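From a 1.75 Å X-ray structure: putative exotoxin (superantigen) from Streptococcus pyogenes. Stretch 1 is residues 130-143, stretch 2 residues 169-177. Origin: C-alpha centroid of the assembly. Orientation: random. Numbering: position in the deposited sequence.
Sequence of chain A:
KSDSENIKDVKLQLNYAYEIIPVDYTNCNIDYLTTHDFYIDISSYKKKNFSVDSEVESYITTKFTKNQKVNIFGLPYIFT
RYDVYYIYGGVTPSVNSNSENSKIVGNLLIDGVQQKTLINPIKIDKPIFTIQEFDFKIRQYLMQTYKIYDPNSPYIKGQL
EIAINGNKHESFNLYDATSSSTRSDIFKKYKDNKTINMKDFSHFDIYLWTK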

ATOM      1  N   THR A 130      -9.379  -1.301 -16.043  1.00 11.11           N
ATOM      2  CA  THR A 130     -10.270  -2.151 -15.261  1.00 10.69           C
ATOM      3  C   THR A 130     -11.154  -1.301 -14.359  1.00  9.57           C
ATOM      4  O   THR A 130     -10.786  -0.189 -13.969  1.00 10.12           O
ATOM      5  CB  THR A 130      -9.488  -3.133 -14.355  1.00 10.08           C
ATOM      6  OG1 THR A 130      -8.708  -2.394 -13.402  1.00 10.07           O
ATOM      7  CG2 THR A 130      -8.571  -4.013 -15.192  1.00 12.18           C
ATOM      8  N   ILE A 131     -12.328  -1.824 -14.035  1.00 10.53           N
ATOM      9  CA  ILE A 131     -13.223  -1.125 -13.138  1.00  8.63           C
ATOM     10  C   ILE A 131     -12.511  -1.073 -11.789  1.00  8.59           C
ATOM     11  O   ILE A 131     -12.722  -0.154 -11.012  1.00  9.30           O
ATOM     12  CB  ILE A 131     -14.577  -1.860 -13.022  1.00 11.26           C
ATOM     13  CG1 ILE A 131     -15.294  -1.780 -14.376  1.00 13.62           C
ATOM     14  CG2 ILE A 131     -15.434  -1.234 -11.912  1.00 11.07           C
ATOM     15  CD1 ILE A 131     -16.631  -2.487 -14.428  1.00 18.93           C
ATOM     16  N   GLN A 132     -11.650  -2.053 -11.524  1.00  9.29           N
ATOM     17  CA  GLN A 132     -10.904  -2.065 -10.272  1.00  8.64           C
ATOM     18  C   GLN A 132     -10.098  -0.774 -10.127  1.00  9.73           C
ATOM     19  O   GLN A 132     -10.082  -0.164  -9.064  1.00  8.28           O
ATOM     20  CB  GLN A 132      -9.953  -3.272 -10.209  1.00 11.05           C
ATOM     21  CG  GLN A 132      -9.072  -3.279  -8.954  1.00  8.45           C
ATOM     22  CD  GLN A 132      -8.251  -4.567  -8.766  1.00  8.37           C
ATOM     23  OE1 GLN A 132      -7.596  -4.747  -7.736  1.00  8.07           O
ATOM     24  NE2 GLN A 132      -8.290  -5.462  -9.753  1.00  7.36           N
ATOM     25  N   GLU A 133      -9.435  -0.352 -11.199  1.00  9.94           N
ATOM     26  CA  GLU A 133      -8.641   0.872 -11.133  1.00 12.45           C
ATOM     27  C   GLU A 133      -9.539   2.084 -10.913  1.00 11.41           C
ATOM     28  O   GLU A 133      -9.248   2.952 -10.086  1.00  9.62           O
ATOM     29  CB  GLU A 133      -7.831   1.071 -12.416  1.00  9.56           C
ATOM     30  CG  GLU A 133      -6.986   2.340 -12.382  1.00 12.02           C
ATOM     31  CD  GLU A 133      -6.084   2.499 -13.589  1.00 11.82           C
ATOM     32  OE1 GLU A 133      -5.834   1.500 -14.302  1.00 12.32           O
ATOM     33  OE2 GLU A 133      -5.610   3.633 -13.817  1.00 11.92           O
ATOM     34  N   PHE A 134     -10.633   2.143 -11.660  1.00 12.02           N
ATOM     35  CA  PHE A 134     -11.560   3.261 -11.528  1.00 10.37           C
ATOM     36  C   PHE A 134     -12.166   3.284 -10.122  1.00 11.91           C
ATOM     37  O   PHE A 134     -12.235   4.334  -9.481  1.00 11.29           O
ATOM     38  CB  PHE A 134     -12.670   3.141 -12.572  1.00 11.55           C
ATOM     39  CG  PHE A 134     -13.447   4.408 -12.775  1.00 15.91           C
ATOM     40  CD1 PHE A 134     -14.401   4.808 -11.848  1.00 16.96           C
ATOM     41  CD2 PHE A 134     -13.209   5.212 -13.885  1.00 16.62           C
ATOM     42  CE1 PHE A 134     -15.110   5.994 -12.020  1.00 17.57           C
ATOM     43  CE2 PHE A 134     -13.914   6.399 -14.066  1.00 18.84           C
ATOM     44  CZ  PHE A 134     -14.865   6.788 -13.129  1.00 17.53           C
ATOM     45  N   ASP A 135     -12.589   2.115  -9.645  1.00 10.09           N
ATOM     46  CA  ASP A 135     -13.204   1.987  -8.329  1.00 11.08           C
ATOM     47  C   ASP A 135     -12.247   2.423  -7.222  1.00 10.29           C
ATOM     48  O   ASP A 135     -12.605   3.211  -6.346  1.00 11.71           O
ATOM     49  CB  ASP A 135     -13.658   0.532  -8.125  1.00 10.47           C
ATOM     50  CG  ASP A 135     -14.511   0.344  -6.882  1.00 12.52           C
ATOM     51  OD1 ASP A 135     -15.155   1.315  -6.437  1.00 13.57           O
ATOM     52  OD2 ASP A 135     -14.558  -0.794  -6.364  1.00 12.93           O
ATOM     53  N   PHE A 136     -11.022   1.917  -7.263  1.00  8.80           N
ATOM     54  CA  PHE A 136     -10.030   2.286  -6.259  1.00  9.08           C
ATOM     55  C   PHE A 136      -9.803   3.795  -6.217  1.00  9.31           C
ATOM     56  O   PHE A 136      -9.834   4.407  -5.149  1.00 10.29           O
ATOM     57  CB  PHE A 136      -8.696   1.597  -6.546  1.00  7.94           C
ATOM     58  CG  PHE A 136      -7.550   2.158  -5.757  1.00  9.83           C
ATOM     59  CD1 PHE A 136      -7.418   1.882  -4.398  1.00 12.30           C
ATOM     60  CD2 PHE A 136      -6.624   3.000  -6.368  1.00 10.81           C
ATOM     61  CE1 PHE A 136      -6.372   2.443  -3.655  1.00 13.67           C
ATOM     62  CE2 PHE A 136      -5.582   3.563  -5.636  1.00 13.79           C
ATOM     63  CZ  PHE A 136      -5.457   3.285  -4.278  1.00 12.30           C
ATOM     64  N   LYS A 137      -9.580   4.393  -7.382  1.00 10.11           N
ATOM     65  CA  LYS A 137      -9.318   5.824  -7.439  1.00  9.92           C
ATOM     66  C   LYS A 137     -10.491   6.673  -6.984  1.00 11.32           C
ATOM     67  O   LYS A 137     -10.303   7.635  -6.244  1.00 11.32           O
ATOM     68  CB  LYS A 137      -8.876   6.222  -8.848  1.00  9.55           C
ATOM     69  CG  LYS A 137      -7.521   5.626  -9.211  1.00 10.00           C
ATOM     70  CD  LYS A 137      -7.010   6.076 -10.577  1.00 11.20           C
ATOM     71  CE  LYS A 137      -5.570   5.602 -10.758  1.00 10.44           C
ATOM     72  NZ  LYS A 137      -5.026   5.872 -12.118  1.00 10.72           N
ATOM     73  N   ILE A 138     -11.699   6.313  -7.405  1.00 10.08           N
ATOM     74  CA  ILE A 138     -12.872   7.075  -6.997  1.00 15.35           C
ATOM     75  C   ILE A 138     -13.133   6.915  -5.500  1.00 13.53           C
ATOM     76  O   ILE A 138     -13.494   7.877  -4.828  1.00 13.35           O
ATOM     77  CB  ILE A 138     -14.130   6.663  -7.794  1.00 18.09           C
ATOM     78  CG1 ILE A 138     -15.311   7.554  -7.394  1.00 24.47           C
ATOM     79  CG2 ILE A 138     -14.457   5.209  -7.542  1.00 22.75           C
ATOM     80  CD1 ILE A 138     -16.515   7.398  -8.293  1.00 27.16           C
ATOM     81  N   ARG A 139     -12.948   5.714  -4.960  1.00 13.56           N
ATOM     82  CA  ARG A 139     -13.166   5.546  -3.522  1.00 12.24           C
ATOM     83  C   ARG A 139     -12.163   6.390  -2.748  1.00 13.19           C
ATOM     84  O   ARG A 139     -12.513   7.040  -1.761  1.00 12.97           O
ATOM     85  CB  ARG A 139     -13.042   4.077  -3.103  1.00 11.72           C
ATOM     86  CG  ARG A 139     -14.193   3.225  -3.598  1.00 12.38           C
ATOM     87  CD  ARG A 139     -14.217   1.858  -2.940  1.00 11.22           C
ATOM     88  NE  ARG A 139     -15.025   0.932  -3.725  1.00 12.08           N
ATOM     89  CZ  ARG A 139     -15.804  -0.016  -3.217  1.00 12.77           C
ATOM     90  NH1 ARG A 139     -15.906  -0.176  -1.903  1.00 13.84           N
ATOM     91  NH2 ARG A 139     -16.469  -0.818  -4.034  1.00 14.35           N
ATOM     92  N   GLN A 140     -10.911   6.391  -3.193  1.00 12.82           N
ATOM     93  CA  GLN A 140      -9.900   7.194  -2.522  1.00 14.06           C
ATOM     94  C   GLN A 140     -10.285   8.673  -2.573  1.00 14.71           C
ATOM     95  O   GLN A 140     -10.140   9.394  -1.584  1.00 14.91           O
ATOM     96  CB  GLN A 140      -8.531   6.982  -3.165  1.00 16.64           C
ATOM     97  CG  GLN A 140      -7.676   5.937  -2.456  1.00 16.94           C
ATOM     98  CD  GLN A 140      -7.329   6.338  -1.032  1.00 20.12           C
ATOM     99  OE1 GLN A 140      -7.077   7.508  -0.751  1.00 25.41           O
ATOM    100  NE2 GLN A 140      -7.300   5.362  -0.127  1.00 23.32           N
ATOM    101  N   TYR A 141     -10.775   9.125  -3.722  1.00 13.74           N
ATOM    102  CA  TYR A 141     -11.185  10.518  -3.861  1.00 16.32           C
ATOM    103  C   TYR A 141     -12.305  10.807  -2.869  1.00 15.30           C
ATOM    104  O   TYR A 141     -12.281  11.813  -2.157  1.00 17.57           O
ATOM    105  CB  TYR A 141     -11.680  10.801  -5.281  1.00 16.14           C
ATOM    106  CG  TYR A 141     -12.261  12.190  -5.443  1.00 19.52           C
ATOM    107  CD1 TYR A 141     -11.436  13.316  -5.465  1.00 23.20           C
ATOM    108  CD2 TYR A 141     -13.637  12.380  -5.535  1.00 23.25           C
ATOM    109  CE1 TYR A 141     -11.969  14.599  -5.569  1.00 25.60           C
ATOM    110  CE2 TYR A 141     -14.183  13.662  -5.638  1.00 26.61           C
ATOM    111  CZ  TYR A 141     -13.342  14.764  -5.654  1.00 27.11           C
ATOM    112  OH  TYR A 141     -13.875  16.034  -5.744  1.00 29.90           O
ATOM    113  N   LEU A 142     -13.289   9.914  -2.830  1.00 15.48           N
ATOM    114  CA  LEU A 142     -14.421  10.062  -1.922  1.00 15.58           C
ATOM    115  C   LEU A 142     -13.991   9.977  -0.460  1.00 14.14           C
ATOM    116  O   LEU A 142     -14.537  10.674   0.397  1.00 15.18           O
ATOM    117  CB  LEU A 142     -15.477   8.996  -2.227  1.00 14.43           C
ATOM    118  CG  LEU A 142     -16.178   9.152  -3.582  1.00 16.97           C
ATOM    119  CD1 LEU A 142     -17.065   7.960  -3.853  1.00 16.15           C
ATOM    120  CD2 LEU A 142     -16.992  10.441  -3.589  1.00 17.91           C
ATOM    121  N   MET A 143     -13.012   9.131  -0.169  1.00 12.90           N
ATOM    122  CA  MET A 143     -12.529   8.986   1.200  1.00 14.59           C
ATOM    123  C   MET A 143     -11.855  10.268   1.662  1.00 17.00           C
ATOM    124  O   MET A 143     -12.124  10.774   2.752  1.00 16.03           O
ATOM    125  CB  MET A 143     -11.543   7.819   1.290  1.00 15.24           C
ATOM    126  CG  MET A 143     -12.203   6.461   1.199  1.00 15.17           C
ATOM    127  SD  MET A 143     -11.061   5.129   0.806  1.00 16.05           S
ATOM    128  CE  MET A 143     -10.125   5.016   2.297  1.00 13.81           C
ATOM    129  N   HIS A 169     -24.893   0.564 -17.812  1.00 31.24           N
ATOM    130  CA  HIS A 169     -24.626   1.327 -16.606  1.00 31.46           C
ATOM    131  C   HIS A 169     -24.131   0.411 -15.497  1.00 30.55           C
ATOM    132  O   HIS A 169     -24.930  -0.153 -14.754  1.00 30.48           O
ATOM    133  CB  HIS A 169     -25.896   2.050 -16.151  1.00 33.31           C
ATOM    134  CG  HIS A 169     -26.374   3.095 -17.111  1.00 35.45           C
ATOM    135  ND1 HIS A 169     -25.677   4.259 -17.354  1.00 37.31           N
ATOM    136  CD2 HIS A 169     -27.480   3.150 -17.891  1.00 37.32           C
ATOM    137  CE1 HIS A 169     -26.334   4.987 -18.241  1.00 38.06           C
ATOM    138  NE2 HIS A 169     -27.430   4.335 -18.583  1.00 37.64           N
ATOM    139  N   GLU A 170     -22.815   0.247 -15.399  1.00 30.47           N
ATOM    140  CA  GLU A 170     -22.244  -0.593 -14.354  1.00 30.05           C
ATOM    141  C   GLU A 170     -22.583   0.055 -13.019  1.00 29.52           C
ATOM    142  O   GLU A 170     -22.526   1.276 -12.891  1.00 31.08           O
ATOM    143  CB  GLU A 170     -20.722  -0.687 -14.503  1.00 30.16           C
ATOM    144  CG  GLU A 170     -20.237  -1.628 -15.597  1.00 32.05           C
ATOM    145  CD  GLU A 170     -20.533  -3.084 -15.289  1.00 31.83           C
ATOM    146  OE1 GLU A 170     -20.859  -3.392 -14.124  1.00 32.70           O
ATOM    147  OE2 GLU A 170     -20.428  -3.922 -16.211  1.00 33.81           O
ATOM    148  N   SER A 171     -22.944  -0.761 -12.034  1.00 28.93           N
ATOM    149  CA  SER A 171     -23.291  -0.251 -10.712  1.00 27.20           C
ATOM    150  C   SER A 171     -22.614  -1.099  -9.645  1.00 26.66           C
ATOM    151  O   SER A 171     -22.680  -2.329  -9.689  1.00 26.44           O
ATOM    152  CB  SER A 171     -24.807  -0.279 -10.508  1.00 26.79           C
ATOM    153  OG  SER A 171     -25.155   0.232  -9.231  1.00 27.72           O
ATOM    154  N   PHE A 172     -21.978  -0.432  -8.685  1.00 24.01           N
ATOM    155  CA  PHE A 172     -21.257  -1.111  -7.613  1.00 22.25           C
ATOM    156  C   PHE A 172     -21.551  -0.530  -6.241  1.00 19.93           C
ATOM    157  O   PHE A 172     -21.587   0.684  -6.065  1.00 20.61           O
ATOM    158  CB  PHE A 172     -19.756  -1.020  -7.879  1.00 20.54           C
ATOM    159  CG  PHE A 172     -19.361  -1.538  -9.219  1.00 22.66           C
ATOM    160  CD1 PHE A 172     -19.247  -2.905  -9.441  1.00 21.22           C
ATOM    161  CD2 PHE A 172     -19.156  -0.665 -10.280  1.00 20.66           C
ATOM    162  CE1 PHE A 172     -18.940  -3.396 -10.699  1.00 22.69           C
ATOM    163  CE2 PHE A 172     -18.850  -1.146 -11.542  1.00 23.12           C
ATOM    164  CZ  PHE A 172     -18.742  -2.516 -11.755  1.00 21.51           C
ATOM    165  N   ASN A 173     -21.753  -1.414  -5.272  1.00 18.49           N
ATOM    166  CA  ASN A 173     -22.024  -1.019  -3.897  1.00 17.98           C
ATOM    167  C   ASN A 173     -20.733  -0.476  -3.286  1.00 16.95           C
ATOM    168  O   ASN A 173     -19.696  -1.137  -3.328  1.00 17.32           O
ATOM    169  CB  ASN A 173     -22.518  -2.242  -3.118  1.00 17.63           C
ATOM    170  CG  ASN A 173     -22.775  -1.950  -1.654  1.00 17.49           C
ATOM    171  OD1 ASN A 173     -22.870  -0.799  -1.237  1.00 16.95           O
ATOM    172  ND2 ASN A 173     -22.912  -3.008  -0.865  1.00 20.80           N
ATOM    173  N   LEU A 174     -20.792   0.731  -2.731  1.00 16.87           N
ATOM    174  CA  LEU A 174     -19.614   1.351  -2.128  1.00 16.26           C
ATOM    175  C   LEU A 174     -19.396   0.937  -0.678  1.00 15.31           C
ATOM    176  O   LEU A 174     -18.347   1.206  -0.093  1.00 13.61           O
ATOM    177  CB  LEU A 174     -19.721   2.878  -2.222  1.00 16.08           C
ATOM    178  CG  LEU A 174     -19.470   3.457  -3.618  1.00 17.63           C
ATOM    179  CD1 LEU A 174     -19.808   4.941  -3.626  1.00 15.99           C
ATOM    180  CD2 LEU A 174     -18.015   3.230  -4.014  1.00 16.07           C
ATOM    181  N   TYR A 175     -20.389   0.274  -0.098  1.00 14.48           N
ATOM    182  CA  TYR A 175     -20.294  -0.172   1.284  1.00 13.75           C
ATOM    183  C   TYR A 175     -20.392  -1.693   1.303  1.00 15.00           C
ATOM    184  O   TYR A 175     -21.134  -2.277   2.093  1.00 15.74           O
ATOM    185  CB  TYR A 175     -21.415   0.478   2.101  1.00 13.61           C
ATOM    186  CG  TYR A 175     -21.209   1.971   2.263  1.00 13.90           C
ATOM    187  CD1 TYR A 175     -21.653   2.870   1.287  1.00 17.08           C
ATOM    188  CD2 TYR A 175     -20.499   2.477   3.345  1.00 15.55           C
ATOM    189  CE1 TYR A 175     -21.380   4.240   1.391  1.00 14.87           C
ATOM    190  CE2 TYR A 175     -20.226   3.841   3.462  1.00 14.04           C
ATOM    191  CZ  TYR A 175     -20.665   4.714   2.485  1.00 14.36           C
ATOM    192  OH  TYR A 175     -20.372   6.058   2.603  1.00 14.69           O
ATOM    193  N   ASP A 176     -19.612  -2.317   0.424  1.00 14.18           N
ATOM    194  CA  ASP A 176     -19.597  -3.766   0.272  1.00 14.18           C
ATOM    195  C   ASP A 176     -18.659  -4.535   1.199  1.00 15.02           C
ATOM    196  O   ASP A 176     -17.642  -5.082   0.761  1.00 14.86           O
ATOM    197  CB  ASP A 176     -19.297  -4.117  -1.192  1.00 15.33           C
ATOM    198  CG  ASP A 176     -17.978  -3.536  -1.688  1.00 16.21           C
ATOM    199  OD1 ASP A 176     -17.599  -2.429  -1.252  1.00 15.35           O
ATOM    200  OD2 ASP A 176     -17.328  -4.190  -2.533  1.00 16.01           O
ATOM    201  N   ALA A 177     -19.011  -4.588   2.481  1.00 14.08           N
ATOM    202  CA  ALA A 177     -18.213  -5.324   3.454  1.00 13.95           C
ATOM    203  C   ALA A 177     -18.987  -5.556   4.742  1.00 14.52           C
ATOM    204  O   ALA A 177     -20.033  -4.948   4.965  1.00 14.14           O
ATOM    205  CB  ALA A 177     -16.923  -4.566   3.768  1.00 15.28           C
TER

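A helix, residues 131-143, lies against a strand, residues 169-173, and the loop that follows it. The two axes approach to 11.5 Å with 53° between their N-to-C directions, so the elements run roughly the same way but obliquely. The CA atoms of Ile131 and Glu170 lie 9.1 Å apart, those of Asp135 and Phe172 8.7 Å, and those of Arg139 and Leu174 7.8 Å. The spacing of four along the helix brings successive turns to the same side, while the alternation of the strand turns Glu170 and Phe172 toward the helix and leaves Ser171 out of its reach.

Thr130 makes no contact with the strand but starts the helix. Its OG1 accepts a hydrogen bond from Glu133 N at 3.1 Å, a capping bond that satisfies an amide in the first turn, where no preceding turn can supply a carbonyl. Threonine suits this N-cap position because its short side chain places a hydroxyl close to the backbone.

Ile131 opens the contact. Its CA-to-CB bond points toward the strand, and with chi1 m and chi2 t its CD1 lies 3.4 Å from Phe172 CZ, a close apolar contact oblique to the ring. The same CD1 is 3.9 Å from Glu170 CG, so it touches the aliphatic part of the glutamate, whose carboxylate oxygens are hydrogen-bonded elsewhere in the structure. A branched aliphatic residue can thus meet both an aromatic ring and a methylene group without needing a polar partner.

Glu133 and Lys137, one turn apart, form a salt bridge within the helix, Lys137 NZ to Glu133 OE2 at 2.9 Å, well away from the strand.

Asp135 points toward the second stretch, yet its closest approach there is modest: OD1 is 4.2 Å from Leu174 CD2. It also holds Arg139, one turn later. Arg139 NE donates to Asp135 OD1 at 2.7 Å in a nearly straight salt-bridged hydrogen bond, and Arg139 NH2 adds a weak one to Asp135 OD2 at 3.0 Å.

Arg139 is the polar center of the contact. Its long side chain carries several donors, which allows it to bind its own helix and the loop together. NH1 donates to Asp176 OD1 at 2.9 Å with an angle of 166°, a salt bridge near the guanidinium plane; NH2 makes a weak bond to that same Asp176 OD1 at 3.4 Å, and another weak one to Asn173 O at 3.3 Å. Although NH1 also lies 3.3 Å from Leu174 O, the angle is too poor for a hydrogen bond. Leu174 instead lays CD2 over one face of the guanidinium, 3.8 Å from Arg139 NE, where an apolar methyl can pack without competing for the in-plane N-H groups.

Leu142 closes the contact with a second apolar pairing, its CD1 4.1 Å from Leu174 CD1. Leu174 therefore touches three residues of the helix, Asp135, Arg139 and Leu142.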